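PDB 6BS3: putative ATPase Rv3679 from Mycobacterium tuberculosis H37Rv, which forms one subunit of the heterodimeric BagAB complex, hydrolysing ATP to support resistance to nitric oxide and to elevated glycerol. Local coordinates for residues A[53-58]-A[139-144]; A[100-105]-A[130-135]; A[171-176]-A[230-235]. All coordinates share one frame; numbering follows the deposited sequence.

Contact 1. Residues A[53-58]-A[139-144]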
loop_
_atom_site.group_PDB
_atom_site.type_symbol
_atom_site.label_atom_id
_atom_site.label_comp_id
_atom_site.label_asym_id
_atom_site.label_seq_id
_atom_site.Cartn_x
_atom_site.Cartn_y
_atom_site.Cartn_z
ATOM N N LEU A 53 -9.643 -18.651 -14.551
ATOM C CA LEU A 53 -10.386 -17.984 -13.489
ATOM C C LEU A 53 -9.487 -16.986 -12.741
ATOM O O LEU A 53 -8.419 -17.362 -12.249
ATOM C CB LEU A 53 -11.049 -18.989 -12.512
ATOM C CG LEU A 53 -11.961 -18.375 -11.423
ATOM C CD1 LEU A 53 -13.235 -17.764 -12.019
ATOM C CD2 LEU A 53 -12.330 -19.396 -10.394
ATOM N N LEU A 54 -9.921 -15.715 -12.668
ATOM C CA LEU A 54 -9.235 -14.642 -11.932
ATOM C C LEU A 54 -9.972 -14.461 -10.582
ATOM O O LEU A 54 -11.156 -14.106 -10.555
ATOM C CB LEU A 54 -9.221 -13.336 -12.769
ATOM C CG LEU A 54 -8.615 -12.083 -12.127
ATOM C CD1 LEU A 54 -7.102 -12.286 -11.774
ATOM C CD2 LEU A 54 -8.871 -10.862 -12.988
ATOM N N VAL A 55 -9.271 -14.739 -9.471
ATOM C CA VAL A 55 -9.825 -14.739 -8.103
ATOM C C VAL A 55 -9.276 -13.619 -7.209
ATOM O O VAL A 55 -8.064 -13.425 -7.157
ATOM C CB VAL A 55 -9.579 -16.128 -7.443
ATOM C CG1 VAL A 55 -10.171 -16.207 -6.028
ATOM C CG2 VAL A 55 -10.096 -17.276 -8.312
ATOM N N GLU A 56 -10.155 -12.907 -6.485
ATOM C CA GLU A 56 -9.713 -11.939 -5.469
ATOM C C GLU A 56 -10.304 -12.366 -4.110
ATOM O O GLU A 56 -11.392 -12.933 -4.076
ATOM C CB GLU A 56 -9.970 -10.481 -5.843
ATOM C CG GLU A 56 -11.432 -10.071 -5.800
ATOM C CD GLU A 56 -11.579 -8.593 -6.049
ATOM O OE1 GLU A 56 -12.322 -8.228 -6.983
ATOM O OE2 GLU A 56 -10.924 -7.798 -5.338
ATOM N N VAL A 57 -9.555 -12.189 -3.010
ATOM C CA VAL A 57 -9.930 -12.770 -1.705
ATOM C C VAL A 57 -10.152 -11.762 -0.531
ATOM O O VAL A 57 -10.469 -12.208 0.575
ATOM C CB VAL A 57 -8.849 -13.829 -1.310
ATOM C CG1 VAL A 57 -8.666 -14.901 -2.392
ATOM C CG2 VAL A 57 -7.512 -13.171 -0.985
ATOM N N GLU A 58 -10.010 -10.436 -0.756
ATOM C CA GLU A 58 -10.081 -9.491 0.367
ATOM C C GLU A 58 -11.378 -8.672 0.464
ATOM O O GLU A 58 -11.489 -7.814 1.337
ATOM C CB GLU A 58 -8.846 -8.569 0.374
ATOM C CG GLU A 58 -7.528 -9.340 0.416
ATOM C CD GLU A 58 -6.260 -8.531 0.587
ATOM O OE1 GLU A 58 -6.103 -7.499 -0.102
ATOM O OE2 GLU A 58 -5.419 -8.931 1.422
ATOM N N GLY A 139 -9.784 -22.734 0.861
ATOM C CA GLY A 139 -10.659 -23.876 0.603
ATOM C C GLY A 139 -11.469 -23.682 -0.664
ATOM O O GLY A 139 -11.628 -24.622 -1.443
ATOM N N LYS A 140 -11.959 -22.456 -0.901
ATOM C CA LYS A 140 -12.719 -22.108 -2.109
ATOM C C LYS A 140 -11.790 -22.081 -3.324
ATOM O O LYS A 140 -12.189 -22.526 -4.396
ATOM C CB LYS A 140 -13.475 -20.768 -1.943
ATOM C CG LYS A 140 -14.274 -20.319 -3.178
ATOM C CD LYS A 140 -15.381 -21.285 -3.548
ATOM C CE LYS A 140 -15.983 -20.971 -4.890
ATOM N NZ LYS A 140 -16.932 -22.032 -5.319
ATOM N N ILE A 141 -10.557 -21.568 -3.149
ATOM C CA ILE A 141 -9.526 -21.524 -4.186
ATOM C C ILE A 141 -9.243 -22.972 -4.638
ATOM O O ILE A 141 -9.290 -23.248 -5.833
ATOM C CB ILE A 141 -8.249 -20.803 -3.667
ATOM C CG1 ILE A 141 -8.482 -19.260 -3.554
ATOM C CG2 ILE A 141 -7.017 -21.134 -4.557
ATOM C CD1 ILE A 141 -7.277 -18.468 -2.728
ATOM N N LYS A 142 -9.041 -23.898 -3.679
ATOM C CA LYS A 142 -8.800 -25.309 -3.965
ATOM C C LYS A 142 -9.968 -25.952 -4.752
ATOM O O LYS A 142 -9.725 -26.758 -5.650
ATOM C CB LYS A 142 -8.506 -26.061 -2.660
ATOM C CG LYS A 142 -8.072 -27.516 -2.845
ATOM C CD LYS A 142 -9.141 -28.449 -2.356
ATOM C CE LYS A 142 -8.744 -29.895 -2.471
ATOM N NZ LYS A 142 -9.881 -30.772 -2.098
ATOM N N GLU A 143 -11.214 -25.598 -4.410
ATOM C CA GLU A 143 -12.423 -26.108 -5.069
ATOM C C GLU A 143 -12.450 -25.694 -6.558
ATOM O O GLU A 143 -12.859 -26.497 -7.389
ATOM C CB GLU A 143 -13.695 -25.636 -4.315
ATOM C CG GLU A 143 -15.018 -26.230 -4.817
ATOM C CD GLU A 143 -15.618 -25.598 -6.065
ATOM O OE1 GLU A 143 -15.489 -24.363 -6.234
ATOM O OE2 GLU A 143 -16.214 -26.342 -6.879
ATOM N N THR A 144 -12.000 -24.462 -6.894
ATOM C CA THR A 144 -11.976 -23.984 -8.286
ATOM C C THR A 144 -10.909 -24.692 -9.116
ATOM O O THR A 144 -11.123 -24.922 -10.306
ATOM C CB THR A 144 -11.855 -22.453 -8.360
ATOM O OG1 THR A 144 -10.539 -22.056 -7.974
ATOM C CG2 THR A 144 -12.927 -21.723 -7.530
#
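Leu53, Val55 and Val57 meet Ile141 and Thr144 in a buried apolar contact in which helix 130-146 packs on one face of the central sheet of a P-loop NTPase fold. Strand 51-56 is an inner strand, its backbone bonded to Asn89 and Leu91 of one neighbour and to Ala158 and Val160 of the other. No hydrogen bond crosses to the helix, so the union rests on apolar groups: beta-branched valines suit a strand, and their methyls give the helix an apolar surface to pack on. At one end CD2 of Leu53 lies 3.7 Å from Thr144 CB and equally near its methyl CG2, the two side chains crossing at about a right angle. Ile141 serves the remaining two strand-side residues: its CG1 stands 4.3 Å from Val55 CG1, and its extended tip, CD1, reaches 3.8 Å from Val57 CG1, where the chain has already left the strand. The side chain of Val57 lies about 10 Å from the bound magnesium ion, which places this hydrophobic layer close to the nucleotide site. Glu56, between the two valines, points away from the helix, and its carboxylate receives the backbone amides of Gly62 and Ile63, where helix 62-66 begins. On the more exposed side of helix 130-146, Lys140 NZ bridges to Glu143 OE1 at 2.9 Å, coming from about 45° out of the carboxylate plane; Arg147 is a second partner of that oxygen. Thr144 suits a buried helical position because its one polar atom is satisfied locally. With OG1 set between the backbone N and the carbonyl carbon (chi1 72°), the hydroxyl turns back along the helix, so that CB and CG2 make the closer approach to Leu53: OG1 donates to Ile141 O at 2.8 Å, with a C=O...donor angle of 133°.

Contact 2. Residues A[100-105]-A[130-135]; sequences LEYLDM and PGLRDV
Tyr102 reaches across from helix 95-107 to Leu132 and Val135 of helix 130-146, a helix-helix contact of the ArsA-family P-loop ATPase. Its CB points toward helix 130-146, and CG stands anti to the backbone N (chi1 173°), which carries the ring away from its own helix toward helix 130-146. That span needs a long side chain, for the nearest CA atoms, those of Tyr102 and Val135, are 10.1 Å apart. Leu182 and Val188 also touch Tyr102, while apolar side chains of the other protein chain pack on Tyr102 and Leu132, so the contact borders the subunit interface. Near the start of helix 130-146, Arg133 folds back and gives NH1 to Thr126 O, and Pro130 CA lies 3.6 Å above one face of its guanidinium, offset toward the rim. Beyond CG of Tyr102, two methyls meet the ring from the same side of its plane: CE2 is 4.3 Å from Leu132 CD1 and CE1 4.5 Å from Val135 CG1. Both approach obliquely, and the spacing is that of loose van der Waals contact. The two aliphatic partners sit three residues apart, on one side of their helix, and so offer their methyls together to one side of the Tyr102 ring. Further out, CZ is 4.5 Å from Leu132 CD1, and at the tip OH lies 4.6 Å from that methyl, at the margin of contact.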
loop_
_atom_site.group_PDB
_atom_site.type_symbol
_atom_site.label_atom_id
_atom_site.label_comp_id
_atom_site.label_asym_id
_atom_site.label_seq_id
_atom_site.Cartn_x
_atom_site.Cartn_y
_atom_site.Cartn_z
ATOM N N LEU A 100 -21.623 -19.074 4.888
ATOM C CA LEU A 100 -22.959 -19.697 4.831
ATOM C C LEU A 100 -22.930 -20.996 4.020
ATOM O O LEU A 100 -23.568 -21.972 4.405
ATOM C CB LEU A 100 -24.020 -18.742 4.239
ATOM C CG LEU A 100 -24.245 -17.381 4.902
ATOM C CD1 LEU A 100 -25.373 -16.650 4.226
ATOM C CD2 LEU A 100 -24.580 -17.518 6.344
ATOM N N GLU A 101 -22.182 -20.999 2.906
ATOM C CA GLU A 101 -21.962 -22.151 2.028
ATOM C C GLU A 101 -21.321 -23.294 2.843
ATOM O O GLU A 101 -21.717 -24.445 2.721
ATOM C CB GLU A 101 -20.986 -21.723 0.921
ATOM C CG GLU A 101 -21.410 -21.971 -0.514
ATOM C CD GLU A 101 -20.478 -21.372 -1.556
ATOM O OE1 GLU A 101 -19.273 -21.163 -1.266
ATOM O OE2 GLU A 101 -20.969 -21.109 -2.679
ATOM N N TYR A 102 -20.332 -22.948 3.684
ATOM C CA TYR A 102 -19.570 -23.844 4.548
ATOM C C TYR A 102 -20.462 -24.420 5.645
ATOM O O TYR A 102 -20.496 -25.636 5.798
ATOM C CB TYR A 102 -18.378 -23.059 5.110
ATOM C CG TYR A 102 -17.523 -23.724 6.162
ATOM C CD1 TYR A 102 -16.344 -24.376 5.815
ATOM C CD2 TYR A 102 -17.785 -23.537 7.514
ATOM C CE1 TYR A 102 -15.493 -24.904 6.788
ATOM C CE2 TYR A 102 -16.949 -24.066 8.495
ATOM C CZ TYR A 102 -15.803 -24.747 8.127
ATOM O OH TYR A 102 -14.972 -25.262 9.092
ATOM N N LEU A 103 -21.204 -23.560 6.379
ATOM C CA LEU A 103 -22.130 -23.982 7.434
ATOM C C LEU A 103 -23.167 -24.965 6.904
ATOM O O LEU A 103 -23.429 -25.984 7.541
ATOM C CB LEU A 103 -22.845 -22.772 8.055
ATOM C CG LEU A 103 -22.097 -21.997 9.130
ATOM C CD1 LEU A 103 -22.793 -20.693 9.412
ATOM C CD2 LEU A 103 -22.009 -22.783 10.413
ATOM N N ASP A 104 -23.723 -24.674 5.720
ATOM C CA ASP A 104 -24.731 -25.510 5.081
ATOM C C ASP A 104 -24.171 -26.824 4.512
ATOM O O ASP A 104 -24.770 -27.867 4.745
ATOM C CB ASP A 104 -25.507 -24.714 4.015
ATOM C CG ASP A 104 -26.671 -25.455 3.382
ATOM O OD1 ASP A 104 -27.556 -25.942 4.138
ATOM O OD2 ASP A 104 -26.707 -25.541 2.134
ATOM N N MET A 105 -23.040 -26.785 3.785
ATOM C CA MET A 105 -22.457 -27.985 3.176
ATOM C C MET A 105 -21.772 -28.930 4.181
ATOM O O MET A 105 -21.896 -30.145 4.038
ATOM C CB MET A 105 -21.498 -27.603 2.025
ATOM C CG MET A 105 -21.190 -28.737 1.045
ATOM S SD MET A 105 -22.577 -29.170 -0.057
ATOM C CE MET A 105 -21.857 -30.561 -0.990
ATOM N N PRO A 130 -9.604 -14.840 12.222
ATOM C CA PRO A 130 -8.846 -14.733 10.956
ATOM C C PRO A 130 -8.461 -16.059 10.317
ATOM O O PRO A 130 -8.340 -16.118 9.097
ATOM C CB PRO A 130 -7.613 -13.906 11.343
ATOM C CG PRO A 130 -7.960 -13.256 12.660
ATOM C CD PRO A 130 -8.840 -14.246 13.340
ATOM N N GLY A 131 -8.310 -17.100 11.140
ATOM C CA GLY A 131 -8.024 -18.465 10.705
ATOM C C GLY A 131 -9.192 -19.071 9.946
ATOM O O GLY A 131 -8.989 -19.713 8.915
ATOM N N LEU A 132 -10.435 -18.845 10.434
ATOM C CA LEU A 132 -11.661 -19.293 9.753
ATOM C C LEU A 132 -11.738 -18.626 8.350
ATOM O O LEU A 132 -12.025 -19.293 7.360
ATOM C CB LEU A 132 -12.921 -18.930 10.589
ATOM C CG LEU A 132 -14.277 -19.274 9.940
ATOM C CD1 LEU A 132 -14.395 -20.768 9.677
ATOM C CD2 LEU A 132 -15.436 -18.789 10.793
ATOM N N ARG A 133 -11.433 -17.323 8.286
ATOM C CA ARG A 133 -11.389 -16.540 7.066
ATOM C C ARG A 133 -10.464 -17.186 6.036
ATOM O O ARG A 133 -10.920 -17.493 4.941
ATOM C CB ARG A 133 -10.938 -15.111 7.407
ATOM C CG ARG A 133 -11.426 -14.037 6.455
ATOM C CD ARG A 133 -11.391 -12.690 7.151
ATOM N NE ARG A 133 -10.030 -12.330 7.550
ATOM C CZ ARG A 133 -9.698 -11.834 8.738
ATOM N NH1 ARG A 133 -10.629 -11.621 9.662
ATOM N NH2 ARG A 133 -8.436 -11.546 9.012
ATOM N N ASP A 134 -9.201 -17.477 6.416
ATOM C CA ASP A 134 -8.205 -18.107 5.537
ATOM C C ASP A 134 -8.583 -19.537 5.111
ATOM O O ASP A 134 -8.258 -19.924 3.988
ATOM C CB ASP A 134 -6.794 -18.050 6.168
ATOM C CG ASP A 134 -6.264 -16.630 6.416
ATOM O OD1 ASP A 134 -6.798 -15.675 5.803
ATOM O OD2 ASP A 134 -5.322 -16.478 7.225
ATOM N N VAL A 135 -9.249 -20.319 5.999
ATOM C CA VAL A 135 -9.742 -21.672 5.716
ATOM C C VAL A 135 -10.817 -21.585 4.616
ATOM O O VAL A 135 -10.783 -22.363 3.669
ATOM C CB VAL A 135 -10.261 -22.398 7.005
ATOM C CG1 VAL A 135 -11.216 -23.557 6.680
ATOM C CG2 VAL A 135 -9.105 -22.886 7.863
#

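Contact 3. Residues A[171-176]-A[230-235]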
loop_
_atom_site.group_PDB
_atom_site.type_symbol
_atom_site.label_atom_id
_atom_site.label_comp_id
_atom_site.label_asym_id
_atom_site.label_seq_id
_atom_site.Cartn_x
_atom_site.Cartn_y
_atom_site.Cartn_z
ATOM N N ARG A 171 1.256 -16.216 6.158
ATOM C CA ARG A 171 0.186 -16.555 7.103
ATOM C C ARG A 171 -1.088 -17.022 6.368
ATOM O O ARG A 171 -1.711 -18.005 6.788
ATOM C CB ARG A 171 -0.103 -15.357 8.033
ATOM C CG ARG A 171 -1.344 -15.503 8.959
ATOM C CD ARG A 171 -1.205 -16.588 10.027
ATOM N NE ARG A 171 -0.002 -16.413 10.850
ATOM C CZ ARG A 171 0.029 -15.789 12.024
ATOM N NH1 ARG A 171 -1.082 -15.284 12.547
ATOM N NH2 ARG A 171 1.173 -15.668 12.687
ATOM N N PHE A 172 -1.453 -16.349 5.257
ATOM C CA PHE A 172 -2.616 -16.719 4.444
ATOM C C PHE A 172 -2.541 -18.173 3.938
ATOM O O PHE A 172 -3.573 -18.850 3.847
ATOM C CB PHE A 172 -2.787 -15.746 3.264
ATOM C CG PHE A 172 -3.880 -16.110 2.281
ATOM C CD1 PHE A 172 -5.223 -16.007 2.637
ATOM C CD2 PHE A 172 -3.568 -16.533 0.991
ATOM C CE1 PHE A 172 -6.235 -16.337 1.725
ATOM C CE2 PHE A 172 -4.585 -16.857 0.074
ATOM C CZ PHE A 172 -5.908 -16.754 0.448
ATOM N N LEU A 173 -1.318 -18.642 3.606
ATOM C CA LEU A 173 -1.096 -19.992 3.089
ATOM C C LEU A 173 -0.692 -20.985 4.179
ATOM O O LEU A 173 -0.389 -22.138 3.876
ATOM C CB LEU A 173 -0.090 -19.972 1.916
ATOM C CG LEU A 173 -0.489 -19.069 0.733
ATOM C CD1 LEU A 173 0.682 -18.805 -0.173
ATOM C CD2 LEU A 173 -1.704 -19.615 -0.012
ATOM N N ASP A 174 -0.729 -20.553 5.446
ATOM C CA ASP A 174 -0.398 -21.409 6.578
ATOM C C ASP A 174 -1.670 -22.120 7.066
ATOM O O ASP A 174 -2.324 -21.687 8.021
ATOM C CB ASP A 174 0.309 -20.599 7.675
ATOM C CG ASP A 174 1.066 -21.408 8.707
ATOM O OD1 ASP A 174 0.851 -22.645 8.780
ATOM O OD2 ASP A 174 1.863 -20.807 9.455
ATOM N N VAL A 175 -2.028 -23.201 6.365
ATOM C CA VAL A 175 -3.228 -24.017 6.608
ATOM C C VAL A 175 -3.226 -24.656 8.017
ATOM O O VAL A 175 -4.271 -24.703 8.660
ATOM C CB VAL A 175 -3.436 -25.055 5.464
ATOM C CG1 VAL A 175 -4.760 -25.814 5.610
ATOM C CG2 VAL A 175 -3.372 -24.375 4.101
ATOM N N THR A 176 -2.058 -25.086 8.502
ATOM C CA THR A 176 -1.885 -25.679 9.832
ATOM C C THR A 176 -2.239 -24.654 10.921
ATOM O O THR A 176 -3.002 -25.004 11.820
ATOM C CB THR A 176 -0.484 -26.312 9.948
ATOM O OG1 THR A 176 -0.418 -27.392 9.013
ATOM C CG2 THR A 176 -0.171 -26.833 11.345
ATOM N N MET A 230 8.585 -22.629 4.543
ATOM C CA MET A 230 7.318 -23.360 4.585
ATOM C C MET A 230 7.257 -24.420 3.476
ATOM O O MET A 230 6.314 -25.211 3.438
ATOM C CB MET A 230 6.152 -22.386 4.430
ATOM C CG MET A 230 5.962 -21.464 5.626
ATOM S SD MET A 230 4.659 -20.236 5.333
ATOM C CE MET A 230 3.200 -21.279 5.411
ATOM N N GLU A 231 8.278 -24.437 2.589
ATOM C CA GLU A 231 8.411 -25.318 1.433
ATOM C C GLU A 231 7.284 -25.056 0.421
ATOM O O GLU A 231 6.775 -25.969 -0.230
ATOM C CB GLU A 231 8.561 -26.796 1.847
ATOM C CG GLU A 231 10.013 -27.168 2.118
ATOM C CD GLU A 231 10.311 -28.004 3.348
ATOM O OE1 GLU A 231 11.303 -27.685 4.045
ATOM O OE2 GLU A 231 9.568 -28.978 3.612
ATOM N N LEU A 232 6.920 -23.780 0.281
ATOM C CA LEU A 232 5.901 -23.340 -0.668
ATOM C C LEU A 232 6.571 -22.964 -2.012
ATOM O O LEU A 232 7.622 -22.327 -2.002
ATOM C CB LEU A 232 5.040 -22.205 -0.090
ATOM C CG LEU A 232 4.003 -22.628 0.960
ATOM C CD1 LEU A 232 3.496 -21.458 1.720
ATOM C CD2 LEU A 232 2.832 -23.373 0.342
ATOM N N PRO A 233 6.024 -23.413 -3.164
ATOM C CA PRO A 233 6.686 -23.151 -4.454
ATOM C C PRO A 233 6.666 -21.706 -4.939
ATOM O O PRO A 233 5.608 -21.111 -5.114
ATOM C CB PRO A 233 5.958 -24.085 -5.422
ATOM C CG PRO A 233 4.630 -24.264 -4.832
ATOM C CD PRO A 233 4.811 -24.231 -3.350
ATOM N N ILE A 234 7.865 -21.159 -5.166
ATOM C CA ILE A 234 8.079 -19.827 -5.719
ATOM C C ILE A 234 8.058 -19.963 -7.250
ATOM O O ILE A 234 8.609 -20.916 -7.802
ATOM C CB ILE A 234 9.404 -19.188 -5.180
ATOM C CG1 ILE A 234 9.463 -19.152 -3.612
ATOM C CG2 ILE A 234 9.707 -17.800 -5.788
ATOM C CD1 ILE A 234 8.249 -18.561 -2.892
ATOM N N GLY A 235 7.381 -19.033 -7.904
ATOM C CA GLY A 235 7.283 -18.979 -9.352
ATOM C C GLY A 235 8.268 -17.983 -9.921
ATOM O O GLY A 235 9.422 -18.326 -10.152
#
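Met230 is the first residue of 230-235 to touch 171-176, and its flexible thioether chain suits an irregular surface. Bent at chi3 (72°), it lays CE against Asp174, 3.7 Å from Asp174 CB and 4.0 Å from Leu173 O, the Met230 and Asp174 side chains crossing at about a right angle. Asp174 has a polar task of its own: it is the N-cap of helix 175-179, and OD1 makes a weak bond to Lys177 N. Glu231 follows with positive phi (64°) in a Schellman motif that terminates helix 214-229 and turns the chain. Leu232 points toward 171-176, its CD1 3.9 Å from Leu173 CB, so that two buried leucines make the apolar half of the contact. Pro233 and Gly235 bond through their backbones to Ile206, and at Ile234 the strand begins. Residues 230-235 thus form the return from helix 214-229 to strand 234-242, completing a beta-alpha-beta crossover from the parallel neighbour 204-210. Leu173 and Leu232 both rest on Ile206 of that strand, with Leu227 of helix 214-229 and His200 of helix 188-200 also bordering Leu232.

In the fold
From the N terminus, strand 51-56 supplies the first half of contact 1, whose loop closes 81 residues later on helix 130-146. Contact 2 is nested inside that loop: helix 95-107 meets the beginning of helix 130-146 just before the same helix reaches the sheet. One helix therefore joins the helical region near the partner chain to the nucleotide-binding core. Contact 3 follows in series, opening at 171-176 and closing at 230-235, where the chain enters another strand of the same sheet. Phe172, within segment 171-176 of contact 3, touches the other two, its CZ lying 3.9 Å from Ile141 CD1 of contact 1 and its CD1 3.6 Å from Asp134 OD1 of contact 2.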